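Local structure of transcriptional regulator (Thermus thermophilus, 2H0A) at residues 11-16 against 229-234; 94-99 against 234-239. The protein probably acts as a CcpA-like transcriptional regulator, with a periplasmic-binding-protein-like core that would be expected to sense a small effector molecule. One frame throughout, in Å; residues are numbered along the deposited sequence.

Contact 1 of 2, residues 11-16 against 229-234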
loop_
_atom_site.group_PDB
_atom_site.type_symbol
_atom_site.label_atom_id
_atom_site.label_comp_id
_atom_site.label_asym_id
_atom_site.label_seq_id
_atom_site.Cartn_x
_atom_site.Cartn_y
_atom_site.Cartn_z
ATOM N N THR A 11 4.363 -4.957 -4.995
ATOM C CA THR A 11 5.536 -4.145 -4.694
ATOM C C THR A 11 6.573 -4.433 -5.771
ATOM O O THR A 11 6.382 -5.333 -6.584
ATOM C CB THR A 11 6.120 -4.521 -3.331
ATOM O OG1 THR A 11 6.264 -5.945 -3.254
ATOM C CG2 THR A 11 5.208 -4.051 -2.216
ATOM N N GLU A 12 7.665 -3.679 -5.787
ATOM C CA GLU A 12 8.698 -3.893 -6.794
ATOM C C GLU A 12 9.326 -5.283 -6.650
ATOM O O GLU A 12 9.841 -5.846 -7.613
ATOM C CB GLU A 12 9.779 -2.815 -6.678
ATOM C CG GLU A 12 10.987 -3.044 -7.571
ATOM C CD GLU A 12 10.690 -2.840 -9.045
ATOM O OE1 GLU A 12 9.542 -3.100 -9.466
ATOM O OE2 GLU A 12 11.610 -2.433 -9.789
ATOM N N PHE A 13 9.262 -5.832 -5.440
ATOM C CA PHE A 13 9.827 -7.142 -5.151
ATOM C C PHE A 13 9.094 -8.226 -5.916
ATOM O O PHE A 13 9.684 -9.234 -6.315
ATOM C CB PHE A 13 9.743 -7.429 -3.651
ATOM C CG PHE A 13 10.253 -8.793 -3.255
ATOM C CD1 PHE A 13 11.615 -9.059 -3.210
ATOM C CD2 PHE A 13 9.363 -9.812 -2.915
ATOM C CE1 PHE A 13 12.082 -10.318 -2.825
ATOM C CE2 PHE A 13 9.828 -11.070 -2.529
ATOM C CZ PHE A 13 11.187 -11.320 -2.486
ATOM N N TYR A 14 7.801 -8.026 -6.120
ATOM C CA TYR A 14 7.020 -9.008 -6.840
ATOM C C TYR A 14 7.109 -8.766 -8.330
ATOM O O TYR A 14 6.973 -9.696 -9.118
ATOM C CB TYR A 14 5.580 -8.994 -6.337
ATOM C CG TYR A 14 5.527 -9.405 -4.890
ATOM C CD1 TYR A 14 5.729 -10.737 -4.520
ATOM C CD2 TYR A 14 5.438 -8.449 -3.881
ATOM C CE1 TYR A 14 5.860 -11.102 -3.185
ATOM C CE2 TYR A 14 5.567 -8.800 -2.541
ATOM C CZ TYR A 14 5.784 -10.129 -2.199
ATOM O OH TYR A 14 5.967 -10.465 -0.875
ATOM N N ARG A 15 7.362 -7.527 -8.731
ATOM C CA ARG A 15 7.477 -7.269 -10.155
ATOM C C ARG A 15 8.714 -8.015 -10.627
ATOM O O ARG A 15 8.662 -8.761 -11.604
ATOM C CB ARG A 15 7.637 -5.776 -10.459
ATOM C CG ARG A 15 7.654 -5.486 -11.957
ATOM C CD ARG A 15 8.157 -4.090 -12.303
ATOM N NE ARG A 15 9.589 -3.932 -12.061
ATOM C CZ ARG A 15 10.539 -4.621 -12.686
ATOM N NH1 ARG A 15 10.222 -5.526 -13.601
ATOM N NH2 ARG A 15 11.811 -4.413 -12.387
ATOM N N ARG A 16 9.821 -7.821 -9.913
ATOM C CA ARG A 16 11.090 -8.468 -10.251
ATOM C C ARG A 16 11.007 -9.981 -10.151
ATOM O O ARG A 16 11.636 -10.691 -10.930
ATOM C CB ARG A 16 12.205 -7.983 -9.328
ATOM C CG ARG A 16 12.432 -6.486 -9.343
ATOM C CD ARG A 16 13.380 -6.101 -8.222
ATOM N NE ARG A 16 14.681 -6.742 -8.383
ATOM C CZ ARG A 16 15.616 -6.796 -7.441
ATOM N NH1 ARG A 16 15.401 -6.244 -6.254
ATOM N NH2 ARG A 16 16.763 -7.410 -7.688
ATOM N N ILE A 229 21.742 -3.744 0.368
ATOM C CA ILE A 229 22.047 -5.165 0.477
ATOM C C ILE A 229 21.147 -5.731 -0.623
ATOM O O ILE A 229 19.934 -5.880 -0.436
ATOM C CB ILE A 229 21.599 -5.753 1.848
ATOM C CG1 ILE A 229 22.304 -5.026 2.990
ATOM C CG2 ILE A 229 21.895 -7.248 1.899
ATOM C CD1 ILE A 229 23.796 -5.186 2.952
ATOM N N ALA A 230 21.742 -6.034 -1.770
ATOM C CA ALA A 230 20.985 -6.529 -2.918
ATOM C C ALA A 230 20.555 -7.993 -2.926
ATOM O O ALA A 230 21.353 -8.889 -2.661
ATOM C CB ALA A 230 21.754 -6.215 -4.211
ATOM N N GLN A 231 19.280 -8.204 -3.243
ATOM C CA GLN A 231 18.687 -9.529 -3.354
ATOM C C GLN A 231 18.569 -9.873 -4.841
ATOM O O GLN A 231 18.231 -9.015 -5.646
ATOM C CB GLN A 231 17.276 -9.558 -2.789
ATOM C CG GLN A 231 17.121 -9.322 -1.316
ATOM C CD GLN A 231 15.703 -9.644 -0.868
ATOM O OE1 GLN A 231 15.300 -10.810 -0.844
ATOM N NE2 GLN A 231 14.933 -8.613 -0.536
ATOM N N PRO A 232 18.860 -11.133 -5.219
ATOM C CA PRO A 232 18.772 -11.581 -6.620
ATOM C C PRO A 232 17.359 -12.091 -6.864
ATOM O O PRO A 232 17.153 -13.269 -7.156
ATOM C CB PRO A 232 19.801 -12.699 -6.676
ATOM C CG PRO A 232 19.658 -13.325 -5.289
ATOM C CD PRO A 232 19.565 -12.130 -4.383
ATOM N N VAL A 233 16.393 -11.189 -6.734
ATOM C CA VAL A 233 14.970 -11.511 -6.865
ATOM C C VAL A 233 14.527 -12.165 -8.173
ATOM O O VAL A 233 13.729 -13.097 -8.158
ATOM C CB VAL A 233 14.114 -10.254 -6.592
ATOM C CG1 VAL A 233 12.656 -10.627 -6.480
ATOM C CG2 VAL A 233 14.577 -9.585 -5.310
ATOM N N GLU A 234 15.035 -11.691 -9.300
ATOM C CA GLU A 234 14.672 -12.289 -10.576
ATOM C C GLU A 234 15.188 -13.722 -10.616
ATOM O O GLU A 234 14.439 -14.651 -10.930
ATOM C CB GLU A 234 15.260 -11.485 -11.740
ATOM C CG GLU A 234 14.815 -10.034 -11.768
ATOM C CD GLU A 234 15.648 -9.144 -10.861
ATOM O OE1 GLU A 234 16.007 -9.588 -9.748
ATOM O OE2 GLU A 234 15.935 -7.991 -11.254
#

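Contact 2 of 2, residues 94-99 against 234-239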
loop_
_atom_site.group_PDB
_atom_site.type_symbol
_atom_site.label_atom_id
_atom_site.label_comp_id
_atom_site.label_asym_id
_atom_site.label_seq_id
_atom_site.Cartn_x
_atom_site.Cartn_y
_atom_site.Cartn_z
ATOM N N VAL A 94 12.671 -21.982 -2.734
ATOM C CA VAL A 94 13.818 -21.148 -3.031
ATOM C C VAL A 94 13.656 -20.018 -2.007
ATOM O O VAL A 94 12.537 -19.611 -1.693
ATOM C CB VAL A 94 13.794 -20.636 -4.504
ATOM C CG1 VAL A 94 12.641 -21.259 -5.237
ATOM C CG2 VAL A 94 13.750 -19.115 -4.561
ATOM N N TYR A 95 14.759 -19.547 -1.446
ATOM C CA TYR A 95 14.688 -18.489 -0.443
ATOM C C TYR A 95 16.037 -17.819 -0.284
ATOM O O TYR A 95 17.047 -18.329 -0.757
ATOM C CB TYR A 95 14.255 -19.059 0.908
ATOM C CG TYR A 95 15.210 -20.099 1.435
ATOM C CD1 TYR A 95 15.191 -21.406 0.935
ATOM C CD2 TYR A 95 16.171 -19.769 2.389
ATOM C CE1 TYR A 95 16.107 -22.354 1.373
ATOM C CE2 TYR A 95 17.098 -20.712 2.830
ATOM C CZ TYR A 95 17.062 -22.004 2.317
ATOM O OH TYR A 95 17.991 -22.936 2.721
ATOM N N LEU A 96 16.039 -16.678 0.400
ATOM C CA LEU A 96 17.255 -15.915 0.631
ATOM C C LEU A 96 17.717 -16.007 2.075
ATOM O O LEU A 96 16.905 -16.151 2.982
ATOM C CB LEU A 96 17.017 -14.443 0.305
ATOM C CG LEU A 96 18.297 -13.608 0.279
ATOM C CD1 LEU A 96 18.757 -13.503 -1.157
ATOM C CD2 LEU A 96 18.061 -12.234 0.857
ATOM N N ASP A 97 19.025 -15.920 2.283
ATOM C CA ASP A 97 19.580 -15.944 3.634
ATOM C C ASP A 97 19.515 -14.499 4.142
ATOM O O ASP A 97 20.495 -13.755 4.054
ATOM C CB ASP A 97 21.038 -16.409 3.615
ATOM C CG ASP A 97 21.593 -16.656 5.010
ATOM O OD1 ASP A 97 21.355 -15.834 5.919
ATOM O OD2 ASP A 97 22.282 -17.676 5.198
ATOM N N ASN A 98 18.356 -14.104 4.659
ATOM C CA ASN A 98 18.163 -12.751 5.167
ATOM C C ASN A 98 18.963 -12.404 6.411
ATOM O O ASN A 98 19.255 -11.235 6.635
ATOM C CB ASN A 98 16.678 -12.497 5.430
ATOM C CG ASN A 98 15.941 -12.036 4.187
ATOM O OD1 ASN A 98 16.053 -10.876 3.777
ATOM N ND2 ASN A 98 15.196 -12.946 3.569
ATOM N N ARG A 99 19.304 -13.404 7.223
ATOM C CA ARG A 99 20.082 -13.154 8.438
ATOM C C ARG A 99 21.441 -12.656 7.976
ATOM O O ARG A 99 21.992 -11.701 8.522
ATOM C CB ARG A 99 20.246 -14.428 9.264
ATOM C CG ARG A 99 20.532 -14.155 10.727
ATOM C CD ARG A 99 21.118 -15.365 11.416
ATOM N NE ARG A 99 21.110 -15.224 12.871
ATOM C CZ ARG A 99 20.016 -15.303 13.627
ATOM N NH1 ARG A 99 18.826 -15.526 13.070
ATOM N NH2 ARG A 99 20.115 -15.162 14.942
ATOM N N GLU A 234 15.035 -11.691 -9.300
ATOM C CA GLU A 234 14.672 -12.289 -10.576
ATOM C C GLU A 234 15.188 -13.722 -10.616
ATOM O O GLU A 234 14.439 -14.651 -10.930
ATOM C CB GLU A 234 15.260 -11.485 -11.740
ATOM C CG GLU A 234 14.815 -10.034 -11.768
ATOM C CD GLU A 234 15.648 -9.144 -10.861
ATOM O OE1 GLU A 234 16.007 -9.588 -9.748
ATOM O OE2 GLU A 234 15.935 -7.991 -11.254
ATOM N N ALA A 235 16.465 -13.894 -10.278
ATOM C CA ALA A 235 17.091 -15.221 -10.264
ATOM C C ALA A 235 16.328 -16.155 -9.324
ATOM O O ALA A 235 16.237 -17.364 -9.568
ATOM C CB ALA A 235 18.556 -15.106 -9.828
ATOM N N MET A 236 15.789 -15.587 -8.243
ATOM C CA MET A 236 15.017 -16.361 -7.277
ATOM C C MET A 236 13.721 -16.837 -7.934
ATOM O O MET A 236 13.291 -17.964 -7.716
ATOM C CB MET A 236 14.706 -15.513 -6.034
ATOM C CG MET A 236 15.919 -15.217 -5.145
ATOM S SD MET A 236 15.556 -14.146 -3.728
ATOM C CE MET A 236 14.435 -15.195 -2.877
ATOM N N GLY A 237 13.113 -15.970 -8.745
ATOM C CA GLY A 237 11.888 -16.325 -9.446
ATOM C C GLY A 237 12.206 -17.329 -10.542
ATOM O O GLY A 237 11.522 -18.348 -10.689
ATOM N N ALA A 238 13.251 -17.038 -11.313
ATOM C CA ALA A 238 13.705 -17.936 -12.378
ATOM C C ALA A 238 14.010 -19.330 -11.830
ATOM O O ALA A 238 13.652 -20.331 -12.440
ATOM C CB ALA A 238 14.948 -17.366 -13.059
ATOM N N ARG A 239 14.676 -19.399 -10.681
ATOM C CA ARG A 239 14.988 -20.694 -10.083
ATOM C C ARG A 239 13.696 -21.380 -9.665
ATOM O O ARG A 239 13.534 -22.587 -9.846
ATOM C CB ARG A 239 15.904 -20.529 -8.865
ATOM C CG ARG A 239 16.183 -21.832 -8.111
ATOM C CD ARG A 239 16.719 -22.932 -9.045
ATOM N NE ARG A 239 17.915 -22.497 -9.767
ATOM C CZ ARG A 239 18.521 -23.205 -10.711
ATOM N NH1 ARG A 239 18.045 -24.397 -11.056
ATOM N NH2 ARG A 239 19.589 -22.714 -11.321
#

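Contact 1 of 2, residues 11-16 against 229-234
Arg-16 NH2 is shared by two acceptors of the facing segment, donating to Gln-231 O at 3.0 Å and to Glu-234 OE1 at 3.1 Å. Both bonds are bent, with N-H...acceptor angles of 135°, and both oxygens are tilted from the guanidinium plane. The carbonyl is approached nearly along the C=O axis, whereas OE1 is met on its syn side. A weak, straighter bond from Arg-16 NE to Glu-234 OE2, 3.4 Å long, completes the salt bridge, although the guanidinium and carboxylate planes stand 81° apart. An arginine suits this place because its nitrogens can serve several acceptors at once: NH1 turns to Asp-216 O and His-218 ND1. In a periplasmic-binding-protein fold of two subdomains, residues 231-232 form one of the crossovers, leading from strand 227-230 into helix 233-248, and Arg-16 joins that crossover to the first turns of helix 12-25. A methionine in its place would probably leave the Glu-234 carboxylate without its cationic mate and Gln-231 O without this donor. Val-233 supplies the apolar half of the contact: its CG2 lies over one face of the Arg-16 guanidinium, 3.6 Å from NH1, and equally close to Phe-13 CE1. Phe-13 CG is anti to its backbone N (chi1 178°), and the ring crosses Val-233 obliquely, CD1 and CE1 meeting both methyls. With two methyls, a branched valine can touch Phe-13 CE1 and the flat guanidinium together. Beyond it, Phe-13 CE1 reaches Gln-231 OE1 at 3.8 Å.

Contact 2 of 2, residues 94-99 against 234-239
The side chain of Met-236 meets Val-94 at its base and Leu-96, with the peptide before it, through its sulfur and terminal methyl. At the base, CB lies 4.0 Å from Val-94 CG2; the same methyl also sits 3.4 Å from Met-236 O, so the valine covers helix backbone as well as side chain. CG is anti to the carbonyl carbon, and the chain runs on extended to the sulfur (chi2 177°). There SD packs against Leu-96 CD1 at 4.2 Å, the two side chains crossing at about a right angle. A bend at chi3 of 63° then turns the terminal methyl onto the strand backbone, where CE lies 3.9 Å from Leu-96 N and 4.0 Å from Tyr-95 C. A long, unbranched methionine suits this place, for its tip can settle on the peptide between Tyr-95 and Leu-96. At the exposed margin, Arg-239 CG comes to 4.5 Å from Val-94 CB, and its guanidinium extends out from the contact. No hydrogen bond links the segments, and Leu-96 also packs on Phe-260 of the neighbouring strand 257-265. The axes of strand 94-96 and helix 234-239 approach to 8.5 Å and run nearly antiparallel, at 161°: a helix laid on the parallel strands of the N-terminal subdomain through apolar residues, as in the alpha/beta subdomains of periplasmic binding proteins and LacI-type regulators.

Contacts 1 and 2 lie about 9 Å apart, centre to centre, and meet at the turn before helix 233-248: Gln-231 OE1 is 3.5 Å from Leu-96 CD2, and Pro-232 CD is 3.6 Å from Leu-96 CD1. Glu-234 belongs to both segment pairs but makes its cross-contact only in contact 1. Val-233 and Glu-234 at the start of the helix thus meet helix 12-25, while Met-236 and Arg-239 meet strand 92-96. Residues 97-98 and 231-232 both lie on crossovers between the subdomains, so the pair borders the hinge. By analogy with relatives, an effector would probably bind in the cleft nearby.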